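Local coordinates for protein lybatide 2 (Lycium barbarum, PDB 5NGN) that is of unproven function but is a compact cystine-rich plant peptide from wolfberry, cross-linked by four disulfide bonds, three of which staple its helix, at residues Y22-C25 with C26-C30. Residues are numbered along the deposited sequence; the frame is centred on the assembly and turned at random.
Sequences YTLC and CINIC
Cys26 SG sits over one face of the Tyr22 ring, 3.8 Å from its centroid and displaced toward the rim, with CE1 and CZ its nearest ring atoms: a Cys sulfur-aromatic contact between residues i and i+4, one turn apart. Tyr22 swings CG anti to its own N (chi1 179°), which leans the ring outward and forward, toward the next turn and the sulfur. From the other partner, SG turns away from the carbonyl carbon of Cys26 (chi1 -66°), back toward the preceding turn, where it also comes 3.3 Å from Tyr22 O. Tyr22 OH is hydrogen-bonded to Glu5 OE1 and Cys3 N, and since Cys3 is the disulfide partner of Cys26, ring and sulfur grip the same N-terminal segment. Around them the backbone runs on as a regular alpha-helix, Cys26 N, Ile27 N and Asn28 N bonding to Tyr22 O, Thr23 O and Leu24 O. It then widens into a pi-type turn at 26-30, part of the cystine-stapled helical scaffold of the lybatides. Cys25 O accepts two N-H groups there. Cys30 N lies 2.9 Å from Cys25 O, nearly in line with the carbonyl. Ile29 N, 3.0 Å from Cys25 O, stands 41° out of the carbonyl plane and makes the more bent bond. The i+5 bond thus joins two half-cystines, Cys25 being linked to Cys14 and Cys30 to Cys11. On the exposed flank Leu24 and Asn28 run side by side in the same direction, methyl CD2 of Leu24 lying 3.5 Å from Asn28 OD1. Ile27 brings both branches to the same side of Thr23 O, CG1 at 3.4 Å and CG2 at 3.6 Å from that atom.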
ATOM      1  N   TYR A  22      -6.081   1.515  -1.844  1.00  5.42           N
ATOM      2  CA  TYR A  22      -4.987   1.092  -0.984  1.00  5.01           C
ATOM      3  C   TYR A  22      -4.179  -0.047  -1.584  1.00  5.16           C
ATOM      4  O   TYR A  22      -2.944  -0.003  -1.646  1.00  4.94           O
ATOM      5  CB  TYR A  22      -5.529   0.698   0.410  1.00  4.83           C
ATOM      6  CG  TYR A  22      -4.471   0.224   1.388  1.00  4.57           C
ATOM      7  CD1 TYR A  22      -3.604   1.117   1.972  1.00  5.11           C
ATOM      8  CD2 TYR A  22      -4.345  -1.113   1.729  1.00  4.67           C
ATOM      9  CE1 TYR A  22      -2.695   0.714   2.905  1.00  4.90           C
ATOM     10  CE2 TYR A  22      -3.443  -1.538   2.685  1.00  4.53           C
ATOM     11  CZ  TYR A  22      -2.604  -0.596   3.274  1.00  4.48           C
ATOM     12  OH  TYR A  22      -1.675  -1.013   4.214  1.00  5.32           O
ATOM     13  N   THR A  23      -4.878  -1.106  -2.025  1.00  4.81           N
ATOM     14  CA  THR A  23      -4.182  -2.251  -2.590  1.00  4.82           C
ATOM     15  C   THR A  23      -3.352  -1.859  -3.853  1.00  4.88           C
ATOM     16  O   THR A  23      -2.187  -2.266  -3.986  1.00  4.49           O
ATOM     17  CB  THR A  23      -5.209  -3.369  -2.894  1.00  5.38           C
ATOM     18  OG1 THR A  23      -5.978  -3.646  -1.715  1.00  5.54           O
ATOM     19  CG2 THR A  23      -4.503  -4.588  -3.402  1.00  5.81           C
ATOM     20  N   LEU A  24      -3.999  -1.087  -4.742  1.00  4.86           N
ATOM     21  CA  LEU A  24      -3.252  -0.559  -5.924  1.00  5.12           C
ATOM     22  C   LEU A  24      -2.016   0.214  -5.555  1.00  5.14           C
ATOM     23  O   LEU A  24      -0.930  -0.031  -6.060  1.00  5.25           O
ATOM     24  CB  LEU A  24      -4.164   0.341  -6.704  1.00  5.54           C
ATOM     25  CG  LEU A  24      -5.246  -0.357  -7.549  1.00  6.46           C
ATOM     26  CD1 LEU A  24      -6.282   0.640  -7.904  1.00  7.17           C
ATOM     27  CD2 LEU A  24      -4.655  -1.080  -8.712  1.00  7.27           C
ATOM     28  N   CYS A  25      -2.189   1.138  -4.586  1.00  5.06           N
ATOM     29  CA  CYS A  25      -1.046   1.900  -4.138  1.00  5.51           C
ATOM     30  C   CYS A  25       0.042   0.962  -3.696  1.00  4.93           C
ATOM     31  O   CYS A  25       1.207   1.119  -4.031  1.00  5.32           O
ATOM     32  CB  CYS A  25      -1.498   2.825  -3.040  1.00  5.97           C
ATOM     33  SG  CYS A  25      -0.296   4.048  -2.446  1.00  7.78           S
ATOM     34  N   CYS A  26      -0.284   0.001  -2.893  1.00  4.59           N
ATOM     35  CA  CYS A  26       0.735  -0.880  -2.338  1.00  4.90           C
ATOM     36  C   CYS A  26       1.400  -1.748  -3.369  1.00  4.94           C
ATOM     37  O   CYS A  26       2.611  -1.854  -3.382  1.00  5.60           O
ATOM     38  CB  CYS A  26       0.153  -1.732  -1.228  1.00  4.83           C
ATOM     39  SG  CYS A  26      -0.351  -0.732   0.233  1.00  5.07           S
ATOM     40  N   ILE A  27       0.613  -2.390  -4.218  1.00  5.07           N
ATOM     41  CA  ILE A  27       1.268  -3.384  -5.093  1.00  5.76           C
ATOM     42  C   ILE A  27       1.881  -2.779  -6.360  1.00  6.30           C
ATOM     43  O   ILE A  27       2.805  -3.380  -6.918  1.00  7.63           O
ATOM     44  CB  ILE A  27       0.393  -4.583  -5.451  1.00  6.24           C
ATOM     45  CG1 ILE A  27      -0.698  -4.162  -6.445  1.00  6.64           C
ATOM     46  CG2 ILE A  27      -0.160  -5.218  -4.178  1.00  6.90           C
ATOM     47  CD1 ILE A  27      -1.553  -5.350  -6.917  1.00  7.38           C
ATOM     48  N   ASN A  28       1.411  -1.614  -6.760  1.00  6.20           N
ATOM     49  CA  ASN A  28       1.985  -0.951  -7.979  1.00  6.51           C
ATOM     50  C   ASN A  28       2.931   0.175  -7.715  1.00  7.26           C
ATOM     51  O   ASN A  28       3.726   0.537  -8.568  1.00  7.88           O
ATOM     52  CB  ASN A  28       0.872  -0.457  -8.896  1.00  7.34           C
ATOM     53  CG  ASN A  28      -0.038  -1.562  -9.404  1.00  7.25           C
ATOM     54  OD1 ASN A  28      -1.256  -1.322  -9.626  1.00 10.69           O
ATOM     55  ND2 ASN A  28       0.530  -2.724  -9.594  1.00  8.46           N
ATOM     56  N   ILE A  29       2.840   0.799  -6.542  1.00  6.16           N
ATOM     57  CA  ILE A  29       3.649   1.946  -6.210  1.00  6.74           C
ATOM     58  C   ILE A  29       4.601   1.608  -5.075  1.00  6.74           C
ATOM     59  O   ILE A  29       5.802   1.874  -5.163  1.00  8.30           O
ATOM     60  CB  ILE A  29       2.799   3.196  -5.965  1.00  7.19           C
ATOM     61  CG1 ILE A  29       1.877   3.496  -7.164  1.00  7.68           C
ATOM     62  CG2 ILE A  29       3.677   4.380  -5.492  1.00  7.65           C
ATOM     63  CD1 ILE A  29       0.862   4.536  -6.933  1.00  8.00           C
ATOM     64  N   CYS A  30       4.114   1.025  -3.963  1.00  6.24           N
ATOM     65  CA  CYS A  30       5.035   0.728  -2.867  1.00  6.53           C
ATOM     66  C   CYS A  30       5.991  -0.411  -3.139  1.00  6.58           C
ATOM     67  O   CYS A  30       7.222  -0.250  -2.945  1.00  7.58           O
ATOM     68  CB  CYS A  30       4.203   0.363  -1.616  1.00  6.11           C
ATOM     69  SG  CYS A  30       5.201   0.266  -0.127  1.00  6.90           S
TER